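Local coordinates for succinate dehydrogenase (Membrane anchor subunit) (Mycolicibacterium smegmatis, PDB 7D6V), which serves as the membrane anchor of mycobacterial succinate dehydrogenase Sdh1, carrying a membrane-embedded Rieske-type iron-sulfur cluster and probably passing electrons from succinate oxidation to quinone, at residues D63-S72 against N169-P180; S179-V190 against T265-G273. All coordinates share one frame; numbering follows the deposited sequence.

Contact 1: D63-S72 against N169-P180; sequences DYHYLTPFYS and NTYDAITAFHSP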
loop_
_atom_site.group_PDB
_atom_site.type_symbol
_atom_site.label_atom_id
_atom_site.label_comp_id
_atom_site.label_asym_id
_atom_site.label_seq_id
_atom_site.Cartn_x
_atom_site.Cartn_y
_atom_site.Cartn_z
ATOM N N ASP C 63 -28.138 -48.102 -31.674
ATOM C CA ASP C 63 -27.381 -49.264 -31.220
ATOM C C ASP C 63 -26.756 -49.030 -29.850
ATOM O O ASP C 63 -26.877 -49.869 -28.951
ATOM C CB ASP C 63 -26.303 -49.615 -32.240
ATOM C CG ASP C 63 -26.764 -50.648 -33.237
ATOM O OD1 ASP C 63 -25.902 -51.275 -33.884
ATOM O OD2 ASP C 63 -27.991 -50.839 -33.370
ATOM N N TYR C 64 -26.079 -47.901 -29.673
ATOM C CA TYR C 64 -25.330 -47.629 -28.456
ATOM C C TYR C 64 -25.979 -46.559 -27.597
ATOM O O TYR C 64 -25.358 -46.095 -26.638
ATOM C CB TYR C 64 -23.895 -47.230 -28.800
ATOM C CG TYR C 64 -23.308 -48.046 -29.923
ATOM C CD1 TYR C 64 -23.348 -49.430 -29.892
ATOM C CD2 TYR C 64 -22.730 -47.434 -31.019
ATOM C CE1 TYR C 64 -22.829 -50.179 -30.919
ATOM C CE2 TYR C 64 -22.202 -48.176 -32.049
ATOM C CZ TYR C 64 -22.254 -49.547 -31.995
ATOM O OH TYR C 64 -21.726 -50.285 -33.025
ATOM N N HIS C 65 -27.205 -46.150 -27.927
ATOM C CA HIS C 65 -27.973 -45.215 -27.109
ATOM C C HIS C 65 -27.210 -43.911 -26.887
ATOM O O HIS C 65 -27.042 -43.445 -25.760
ATOM C CB HIS C 65 -28.367 -45.860 -25.780
ATOM C CG HIS C 65 -29.513 -46.816 -25.888
ATOM N ND1 HIS C 65 -29.371 -48.095 -26.377
ATOM C CD2 HIS C 65 -30.817 -46.687 -25.552
ATOM C CE1 HIS C 65 -30.540 -48.708 -26.350
ATOM N NE2 HIS C 65 -31.434 -47.876 -25.852
ATOM N N TYR C 66 -26.748 -43.318 -27.980
ATOM C CA TYR C 66 -26.040 -42.048 -27.941
ATOM C C TYR C 66 -27.013 -40.933 -28.281
ATOM O O TYR C 66 -27.705 -41.003 -29.300
ATOM C CB TYR C 66 -24.875 -42.028 -28.928
ATOM C CG TYR C 66 -23.704 -42.898 -28.563
ATOM C CD1 TYR C 66 -23.425 -43.212 -27.245
ATOM C CD2 TYR C 66 -22.862 -43.393 -29.545
ATOM C CE1 TYR C 66 -22.347 -44.006 -26.917
ATOM C CE2 TYR C 66 -21.783 -44.183 -29.228
ATOM C CZ TYR C 66 -21.529 -44.485 -27.915
ATOM O OH TYR C 66 -20.453 -45.275 -27.599
ATOM N N LEU C 67 -27.058 -39.906 -27.438
ATOM C CA LEU C 67 -27.946 -38.773 -27.643
ATOM C C LEU C 67 -27.160 -37.484 -27.479
ATOM O O LEU C 67 -26.458 -37.302 -26.481
ATOM C CB LEU C 67 -29.122 -38.805 -26.668
ATOM C CG LEU C 67 -30.151 -37.686 -26.823
ATOM C CD1 LEU C 67 -30.811 -37.749 -28.187
ATOM C CD2 LEU C 67 -31.182 -37.775 -25.725
ATOM N N THR C 68 -27.277 -36.602 -28.462
ATOM C CA THR C 68 -26.613 -35.311 -28.394
ATOM C C THR C 68 -27.186 -34.481 -27.248
ATOM O O THR C 68 -28.401 -34.490 -27.022
ATOM C CB THR C 68 -26.783 -34.561 -29.714
ATOM O OG1 THR C 68 -26.245 -35.344 -30.785
ATOM C CG2 THR C 68 -26.063 -33.251 -29.665
ATOM N N PRO C 69 -26.347 -33.760 -26.500
ATOM C CA PRO C 69 -26.879 -32.837 -25.484
ATOM C C PRO C 69 -27.747 -31.731 -26.055
ATOM O O PRO C 69 -28.593 -31.197 -25.330
ATOM C CB PRO C 69 -25.613 -32.270 -24.830
ATOM C CG PRO C 69 -24.559 -33.268 -25.109
ATOM C CD PRO C 69 -24.882 -33.876 -26.430
ATOM N N PHE C 70 -27.564 -31.361 -27.323
ATOM C CA PHE C 70 -28.410 -30.351 -27.945
ATOM C C PHE C 70 -29.813 -30.860 -28.238
ATOM O O PHE C 70 -30.679 -30.059 -28.604
ATOM C CB PHE C 70 -27.756 -29.835 -29.229
ATOM C CG PHE C 70 -26.661 -28.834 -28.992
ATOM C CD1 PHE C 70 -25.477 -28.899 -29.697
ATOM C CD2 PHE C 70 -26.820 -27.822 -28.066
ATOM C CE1 PHE C 70 -24.472 -27.986 -29.483
ATOM C CE2 PHE C 70 -25.816 -26.902 -27.848
ATOM C CZ PHE C 70 -24.640 -26.987 -28.558
ATOM N N TYR C 71 -30.054 -32.163 -28.093
ATOM C CA TYR C 71 -31.381 -32.749 -28.238
ATOM C C TYR C 71 -31.787 -33.524 -26.991
ATOM O O TYR C 71 -32.658 -34.392 -27.071
ATOM C CB TYR C 71 -31.435 -33.687 -29.448
ATOM C CG TYR C 71 -31.442 -33.013 -30.796
ATOM C CD1 TYR C 71 -30.313 -32.368 -31.274
ATOM C CD2 TYR C 71 -32.571 -33.039 -31.600
ATOM C CE1 TYR C 71 -30.313 -31.759 -32.505
ATOM C CE2 TYR C 71 -32.578 -32.434 -32.835
ATOM C CZ TYR C 71 -31.447 -31.794 -33.282
ATOM O OH TYR C 71 -31.447 -31.187 -34.513
ATOM N N SER C 72 -31.174 -33.225 -25.834
ATOM C CA SER C 72 -31.169 -34.201 -24.743
ATOM C C SER C 72 -32.567 -34.474 -24.196
ATOM O O SER C 72 -33.040 -35.617 -24.310
ATOM C CB SER C 72 -30.173 -33.773 -23.662
ATOM O OG SER C 72 -28.848 -33.794 -24.156
ATOM N N ASN C 169 -28.444 -34.588 -18.318
ATOM C CA ASN C 169 -27.325 -34.990 -19.164
ATOM C C ASN C 169 -26.508 -36.111 -18.535
ATOM O O ASN C 169 -25.982 -36.968 -19.253
ATOM C CB ASN C 169 -26.434 -33.786 -19.462
ATOM C CG ASN C 169 -27.102 -32.783 -20.370
ATOM O OD1 ASN C 169 -28.014 -33.121 -21.119
ATOM N ND2 ASN C 169 -26.654 -31.537 -20.308
ATOM N N THR C 170 -26.374 -36.114 -17.210
ATOM C CA THR C 170 -25.692 -37.212 -16.537
ATOM C C THR C 170 -26.449 -38.519 -16.725
ATOM O O THR C 170 -25.842 -39.572 -16.950
ATOM C CB THR C 170 -25.529 -36.895 -15.054
ATOM O OG1 THR C 170 -25.088 -35.543 -14.907
ATOM C CG2 THR C 170 -24.510 -37.822 -14.422
ATOM N N TYR C 171 -27.777 -38.469 -16.633
ATOM C CA TYR C 171 -28.568 -39.664 -16.906
ATOM C C TYR C 171 -28.350 -40.146 -18.334
ATOM O O TYR C 171 -28.197 -41.350 -18.579
ATOM C CB TYR C 171 -30.048 -39.385 -16.650
ATOM C CG TYR C 171 -30.939 -40.560 -16.962
ATOM C CD1 TYR C 171 -31.150 -41.561 -16.031
ATOM C CD2 TYR C 171 -31.559 -40.677 -18.196
ATOM C CE1 TYR C 171 -31.955 -42.639 -16.315
ATOM C CE2 TYR C 171 -32.363 -41.751 -18.489
ATOM C CZ TYR C 171 -32.559 -42.729 -17.545
ATOM O OH TYR C 171 -33.366 -43.801 -17.838
ATOM N N ASP C 172 -28.341 -39.215 -19.290
ATOM C CA ASP C 172 -28.091 -39.571 -20.685
ATOM C C ASP C 172 -26.740 -40.258 -20.845
ATOM O O ASP C 172 -26.631 -41.308 -21.493
ATOM C CB ASP C 172 -28.156 -38.320 -21.558
ATOM C CG ASP C 172 -29.561 -37.983 -21.984
ATOM O OD1 ASP C 172 -30.314 -38.911 -22.330
ATOM O OD2 ASP C 172 -29.919 -36.789 -21.970
ATOM N N ALA C 173 -25.697 -39.678 -20.250
ATOM C CA ALA C 173 -24.360 -40.250 -20.361
ATOM C C ALA C 173 -24.294 -41.635 -19.732
ATOM O O ALA C 173 -23.642 -42.536 -20.269
ATOM C CB ALA C 173 -23.335 -39.320 -19.717
ATOM N N ILE C 174 -24.954 -41.825 -18.589
ATOM C CA ILE C 174 -24.930 -43.129 -17.938
ATOM C C ILE C 174 -25.636 -44.171 -18.795
ATOM O O ILE C 174 -25.156 -45.300 -18.943
ATOM C CB ILE C 174 -25.543 -43.038 -16.531
ATOM C CG1 ILE C 174 -24.621 -42.247 -15.607
ATOM C CG2 ILE C 174 -25.789 -44.421 -15.968
ATOM C CD1 ILE C 174 -25.224 -41.939 -14.262
ATOM N N THR C 175 -26.778 -43.815 -19.384
ATOM C CA THR C 175 -27.474 -44.783 -20.224
ATOM C C THR C 175 -26.803 -44.982 -21.576
ATOM O O THR C 175 -27.151 -45.930 -22.285
ATOM C CB THR C 175 -28.930 -44.369 -20.427
ATOM O OG1 THR C 175 -28.984 -43.125 -21.133
ATOM C CG2 THR C 175 -29.627 -44.217 -19.093
ATOM N N ALA C 176 -25.853 -44.122 -21.947
ATOM C CA ALA C 176 -25.132 -44.307 -23.200
ATOM C C ALA C 176 -24.255 -45.553 -23.207
ATOM O O ALA C 176 -23.846 -45.993 -24.284
ATOM C CB ALA C 176 -24.278 -43.077 -23.497
ATOM N N PHE C 177 -23.951 -46.130 -22.044
ATOM C CA PHE C 177 -23.081 -47.306 -21.961
ATOM C C PHE C 177 -23.857 -48.552 -22.389
ATOM O O PHE C 177 -24.153 -49.453 -21.604
ATOM C CB PHE C 177 -22.522 -47.462 -20.555
ATOM C CG PHE C 177 -21.333 -46.600 -20.280
ATOM C CD1 PHE C 177 -20.062 -47.034 -20.603
ATOM C CD2 PHE C 177 -21.481 -45.358 -19.694
ATOM C CE1 PHE C 177 -18.963 -46.246 -20.353
ATOM C CE2 PHE C 177 -20.387 -44.565 -19.440
ATOM C CZ PHE C 177 -19.126 -45.009 -19.769
ATOM N N HIS C 178 -24.166 -48.602 -23.681
ATOM C CA HIS C 178 -25.005 -49.655 -24.224
ATOM C C HIS C 178 -24.389 -50.243 -25.484
ATOM O O HIS C 178 -23.607 -49.601 -26.186
ATOM C CB HIS C 178 -26.417 -49.143 -24.533
ATOM C CG HIS C 178 -27.416 -50.237 -24.737
ATOM N ND1 HIS C 178 -27.897 -50.582 -25.979
ATOM C CD2 HIS C 178 -28.010 -51.075 -23.856
ATOM C CE1 HIS C 178 -28.755 -51.579 -25.855
ATOM N NE2 HIS C 178 -28.839 -51.898 -24.577
ATOM N N SER C 179 -24.760 -51.490 -25.744
ATOM C CA SER C 179 -24.382 -52.233 -26.935
ATOM C C SER C 179 -25.566 -53.102 -27.324
ATOM O O SER C 179 -26.441 -53.368 -26.492
ATOM C CB SER C 179 -23.136 -53.095 -26.679
ATOM O OG SER C 179 -22.514 -53.498 -27.882
ATOM N N PRO C 180 -25.632 -53.560 -28.573
ATOM C CA PRO C 180 -26.714 -54.483 -28.952
ATOM C C PRO C 180 -26.667 -55.818 -28.217
ATOM O O PRO C 180 -27.466 -56.712 -28.505
ATOM C CB PRO C 180 -26.521 -54.679 -30.462
ATOM C CG PRO C 180 -25.542 -53.675 -30.904
ATOM C CD PRO C 180 -24.953 -52.966 -29.736
#
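His65 directs the edge of its imidazole at the face of the His178 ring; planes 75° apart and centroids separated by 4.2 Å define a T-shaped (edge-to-face) pair, with His65 CE1 above the His178 ring but displaced to its rim. Swinging CG of His178 anti to the backbone N (chi1 -164°) sends its imidazole at residues 63-65, and ND1 then donates to Asp63 O at 3.2 Å with an N-H...O angle of 161°. That oxygen lies close to the imidazole plane, where the bond would oppose rotation of the ring, while His65 covers part of one face. Residues 62-65 connect the strands 60-61 and 66-67 of a small hairpin, in which His65 and Tyr66 make a G1 beta bulge opposite Val61; it lies against the C-terminal end of helix 155-175. Tyr64 brings a ring edge to Pro180, CE1 to CD 3.7 Å. The next tyrosine behaves alike: Ala176 CB sits in the plane of the Tyr66 ring, 3.8 Å from CD1, while Ala176 CA makes a CA-H...O contact of 3.3 Å with His65 O. Earlier in the helix, Leu67 CD2 approaches Asp172 OD1 at 3.7 Å, a carboxylate oxygen that also takes a weak hydrogen bond from His85.

Contact 2: S179-V190 against T265-G273; sequences SPSGFGFGLGNV and TISDLRFIG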
loop_
_atom_site.group_PDB
_atom_site.type_symbol
_atom_site.label_atom_id
_atom_site.label_comp_id
_atom_site.label_asym_id
_atom_site.label_seq_id
_atom_site.Cartn_x
_atom_site.Cartn_y
_atom_site.Cartn_z
ATOM N N SER C 179 -24.760 -51.490 -25.744
ATOM C CA SER C 179 -24.382 -52.233 -26.935
ATOM C C SER C 179 -25.566 -53.102 -27.324
ATOM O O SER C 179 -26.441 -53.368 -26.492
ATOM C CB SER C 179 -23.136 -53.095 -26.679
ATOM O OG SER C 179 -22.514 -53.498 -27.882
ATOM N N PRO C 180 -25.632 -53.560 -28.573
ATOM C CA PRO C 180 -26.714 -54.483 -28.952
ATOM C C PRO C 180 -26.667 -55.818 -28.217
ATOM O O PRO C 180 -27.466 -56.712 -28.505
ATOM C CB PRO C 180 -26.521 -54.679 -30.462
ATOM C CG PRO C 180 -25.542 -53.675 -30.904
ATOM C CD PRO C 180 -24.953 -52.966 -29.736
ATOM N N SER C 181 -25.732 -55.971 -27.276
ATOM C CA SER C 181 -25.647 -57.155 -26.431
ATOM C C SER C 181 -25.477 -56.773 -24.963
ATOM O O SER C 181 -24.781 -57.463 -24.213
ATOM C CB SER C 181 -24.507 -58.070 -26.879
ATOM O OG SER C 181 -23.251 -57.430 -26.747
ATOM N N GLY C 182 -26.101 -55.678 -24.540
ATOM C CA GLY C 182 -26.076 -55.292 -23.142
ATOM C C GLY C 182 -25.164 -54.125 -22.838
ATOM O O GLY C 182 -25.476 -52.980 -23.172
ATOM N N PHE C 183 -24.030 -54.404 -22.204
ATOM C CA PHE C 183 -23.082 -53.362 -21.845
ATOM C C PHE C 183 -22.153 -53.056 -23.017
ATOM O O PHE C 183 -21.814 -53.933 -23.816
ATOM C CB PHE C 183 -22.279 -53.786 -20.620
ATOM C CG PHE C 183 -21.341 -52.734 -20.115
ATOM C CD1 PHE C 183 -19.973 -52.900 -20.222
ATOM C CD2 PHE C 183 -21.826 -51.576 -19.538
ATOM C CE1 PHE C 183 -19.113 -51.936 -19.764
ATOM C CE2 PHE C 183 -20.964 -50.609 -19.078
ATOM C CZ PHE C 183 -19.606 -50.791 -19.191
ATOM N N GLY C 184 -21.749 -51.798 -23.118
ATOM C CA GLY C 184 -20.950 -51.356 -24.245
ATOM C C GLY C 184 -20.102 -50.161 -23.886
ATOM O O GLY C 184 -20.449 -49.370 -23.004
ATOM N N PHE C 185 -18.976 -50.031 -24.586
ATOM C CA PHE C 185 -18.020 -48.951 -24.362
ATOM C C PHE C 185 -17.379 -48.640 -25.706
ATOM O O PHE C 185 -16.742 -49.516 -26.295
ATOM C CB PHE C 185 -16.979 -49.378 -23.324
ATOM C CG PHE C 185 -16.045 -48.288 -22.903
ATOM C CD1 PHE C 185 -16.451 -46.968 -22.893
ATOM C CD2 PHE C 185 -14.759 -48.590 -22.495
ATOM C CE1 PHE C 185 -15.593 -45.973 -22.494
ATOM C CE2 PHE C 185 -13.895 -47.598 -22.097
ATOM C CZ PHE C 185 -14.312 -46.287 -22.097
ATOM N N GLY C 186 -17.577 -47.428 -26.220
ATOM C CA GLY C 186 -17.224 -47.191 -27.609
ATOM C C GLY C 186 -16.661 -45.853 -28.045
ATOM O O GLY C 186 -16.872 -45.463 -29.196
ATOM N N LEU C 187 -16.009 -45.122 -27.144
ATOM C CA LEU C 187 -15.407 -43.811 -27.400
ATOM C C LEU C 187 -16.443 -42.707 -27.573
ATOM O O LEU C 187 -16.174 -41.544 -27.249
ATOM C CB LEU C 187 -14.518 -43.855 -28.649
ATOM C CG LEU C 187 -13.826 -42.559 -29.067
ATOM C CD1 LEU C 187 -12.842 -42.096 -28.007
ATOM C CD2 LEU C 187 -13.158 -42.712 -30.415
ATOM N N GLY C 188 -17.676 -43.079 -27.908
ATOM C CA GLY C 188 -18.766 -42.138 -27.762
ATOM C C GLY C 188 -19.090 -41.959 -26.300
ATOM O O GLY C 188 -19.422 -40.859 -25.851
ATOM N N ASN C 189 -18.944 -43.038 -25.530
ATOM C CA ASN C 189 -19.019 -42.947 -24.084
ATOM C C ASN C 189 -17.938 -42.025 -23.544
ATOM O O ASN C 189 -18.197 -41.217 -22.650
ATOM C CB ASN C 189 -18.899 -44.340 -23.474
ATOM C CG ASN C 189 -20.082 -45.219 -23.805
ATOM O OD1 ASN C 189 -19.937 -46.266 -24.427
ATOM N ND2 ASN C 189 -21.265 -44.791 -23.395
ATOM N N VAL C 190 -16.724 -42.121 -24.083
ATOM C CA VAL C 190 -15.634 -41.275 -23.606
ATOM C C VAL C 190 -15.947 -39.808 -23.869
ATOM O O VAL C 190 -15.828 -38.960 -22.977
ATOM C CB VAL C 190 -14.306 -41.693 -24.259
ATOM C CG1 VAL C 190 -13.167 -40.860 -23.711
ATOM C CG2 VAL C 190 -14.050 -43.168 -24.031
ATOM N N THR C 265 -20.526 -43.487 -39.947
ATOM C CA THR C 265 -19.115 -43.614 -39.603
ATOM C C THR C 265 -19.057 -44.694 -38.531
ATOM O O THR C 265 -20.055 -44.952 -37.852
ATOM C CB THR C 265 -18.518 -42.279 -39.113
ATOM O OG1 THR C 265 -18.572 -41.320 -40.174
ATOM C CG2 THR C 265 -17.069 -42.417 -38.691
ATOM N N ILE C 266 -17.894 -45.315 -38.375
ATOM C CA ILE C 266 -17.727 -46.329 -37.342
ATOM C C ILE C 266 -17.554 -45.644 -35.994
ATOM O O ILE C 266 -17.023 -44.534 -35.896
ATOM C CB ILE C 266 -16.538 -47.259 -37.663
ATOM C CG1 ILE C 266 -15.213 -46.495 -37.573
ATOM C CG2 ILE C 266 -16.711 -47.884 -39.039
ATOM C CD1 ILE C 266 -14.004 -47.381 -37.367
ATOM N N SER C 267 -18.020 -46.310 -34.938
ATOM C CA SER C 267 -17.966 -45.729 -33.603
ATOM C C SER C 267 -16.650 -45.986 -32.887
ATOM O O SER C 267 -16.373 -45.315 -31.890
ATOM C CB SER C 267 -19.113 -46.264 -32.742
ATOM O OG SER C 267 -19.025 -45.757 -31.421
ATOM N N ASP C 268 -15.834 -46.922 -33.373
ATOM C CA ASP C 268 -14.637 -47.379 -32.666
ATOM C C ASP C 268 -15.011 -47.961 -31.300
ATOM O O ASP C 268 -14.638 -47.449 -30.244
ATOM C CB ASP C 268 -13.604 -46.253 -32.535
ATOM C CG ASP C 268 -12.236 -46.758 -32.143
ATOM O OD1 ASP C 268 -11.929 -46.771 -30.935
ATOM O OD2 ASP C 268 -11.468 -47.153 -33.043
ATOM N N LEU C 269 -15.774 -49.049 -31.351
ATOM C CA LEU C 269 -16.251 -49.709 -30.145
ATOM C C LEU C 269 -15.123 -50.457 -29.442
ATOM O O LEU C 269 -14.147 -50.887 -30.060
ATOM C CB LEU C 269 -17.369 -50.693 -30.483
ATOM C CG LEU C 269 -18.836 -50.263 -30.451
ATOM C CD1 LEU C 269 -19.686 -51.472 -30.759
ATOM C CD2 LEU C 269 -19.242 -49.666 -29.116
ATOM N N ARG C 270 -15.272 -50.607 -28.125
ATOM C CA ARG C 270 -14.378 -51.421 -27.316
ATOM C C ARG C 270 -15.032 -52.708 -26.847
ATOM O O ARG C 270 -14.322 -53.681 -26.578
ATOM C CB ARG C 270 -13.895 -50.629 -26.091
ATOM C CG ARG C 270 -12.786 -49.637 -26.383
ATOM C CD ARG C 270 -13.343 -48.425 -27.111
ATOM N NE ARG C 270 -12.345 -47.401 -27.376
ATOM C CZ ARG C 270 -12.045 -46.430 -26.526
ATOM N NH1 ARG C 270 -11.123 -45.531 -26.840
ATOM N NH2 ARG C 270 -12.685 -46.348 -25.370
ATOM N N PHE C 271 -16.361 -52.731 -26.750
ATOM C CA PHE C 271 -17.159 -53.927 -26.484
ATOM C C PHE C 271 -18.132 -54.065 -27.652
ATOM O O PHE C 271 -19.243 -53.533 -27.621
ATOM C CB PHE C 271 -17.871 -53.833 -25.148
ATOM C CG PHE C 271 -16.944 -53.864 -23.969
ATOM C CD1 PHE C 271 -16.114 -52.792 -23.694
ATOM C CD2 PHE C 271 -16.894 -54.970 -23.147
ATOM C CE1 PHE C 271 -15.260 -52.818 -22.619
ATOM C CE2 PHE C 271 -16.040 -55.003 -22.069
ATOM C CZ PHE C 271 -15.221 -53.925 -21.805
ATOM N N ILE C 272 -17.697 -54.801 -28.677
ATOM C CA ILE C 272 -18.342 -54.760 -29.984
ATOM C C ILE C 272 -19.773 -55.270 -29.899
ATOM O O ILE C 272 -20.074 -56.235 -29.184
ATOM C CB ILE C 272 -17.519 -55.571 -31.002
ATOM C CG1 ILE C 272 -16.136 -54.943 -31.215
ATOM C CG2 ILE C 272 -18.248 -55.690 -32.330
ATOM C CD1 ILE C 272 -15.062 -55.436 -30.266
ATOM N N GLY C 273 -20.666 -54.612 -30.632
ATOM C CA GLY C 273 -22.048 -55.038 -30.742
ATOM C C GLY C 273 -22.594 -54.853 -32.144
ATOM O O GLY C 273 -22.506 -55.751 -32.979
#
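Phe185 O accepts two backbone hydrogen bonds at once, from Arg270 N at 2.6 Å and from Phe271 N at 3.3 Å, both donors lying in its carbonyl plane. They join the loop between helices 155-175 and 188-204 to the C-terminal tail that follows helix 240-264; the nearest CA pairs (Pro180 with Gly273, Gly184 with Phe271, Gly186 with Leu269) show the two running antiparallel, though neither forms a regular strand. Two serine hydroxyls add bonds at separate points: Ser267 OG donates to Gly186 O at 3.1 Å, and Ser179 OG to Phe271 O at 3.3 Å, each tilted about 20° from the carbonyl plane. Gly186 N is taken up by Asn189 OD1, in the first turn of helix 188-204, which ties the loop to the helix whose N-cap is Leu187.

Arg270 reaches along this helix start. A bend at chi2 (74°) carries its guanidinium past Phe185, where NH2 lies over the ring face toward the rim, 3.7 Å from CZ; the two planes are 77° apart, and the cation-pi attraction is long and at most weak. Leu187 CB covers a guanidinium face and Val190 CG2 touches NH2. Further along, Phe183 points its ring edge at the face of Phe271, centroids 5.9 Å apart, while Phe271 CD1 packs on Phe185 CB. Gly186 brings bare backbone against the tail, its CA 3.5 Å from Leu269 CD2, and at the last modelled residue, Pro180 CG rests 3.4 Å from Gly273 C.

In the fold
Contacts 1 and 2 follow one another along the chain and share Ser179 and Pro180, with centres 11 Å apart on the same side of the chain's centre. Asn189, at the start of helix 188-204, joins them: its ND2 lies 3.0 Å from Ala176 O in a probable hydrogen bond, and its OD1 takes a weak one from Tyr66 OH. Tyr64 also packs on the tail, its OH 3.3 Å from Leu269 CD1. Neither contact forms a ligand pocket. In contact 1 the Asn169 side chain is about 14 Å from the iron-sulfur cluster and about 13 Å from the bound phospholipid. Contact 2 is centred about 28 Å from the chain's centre, against about 19 Å for contact 1.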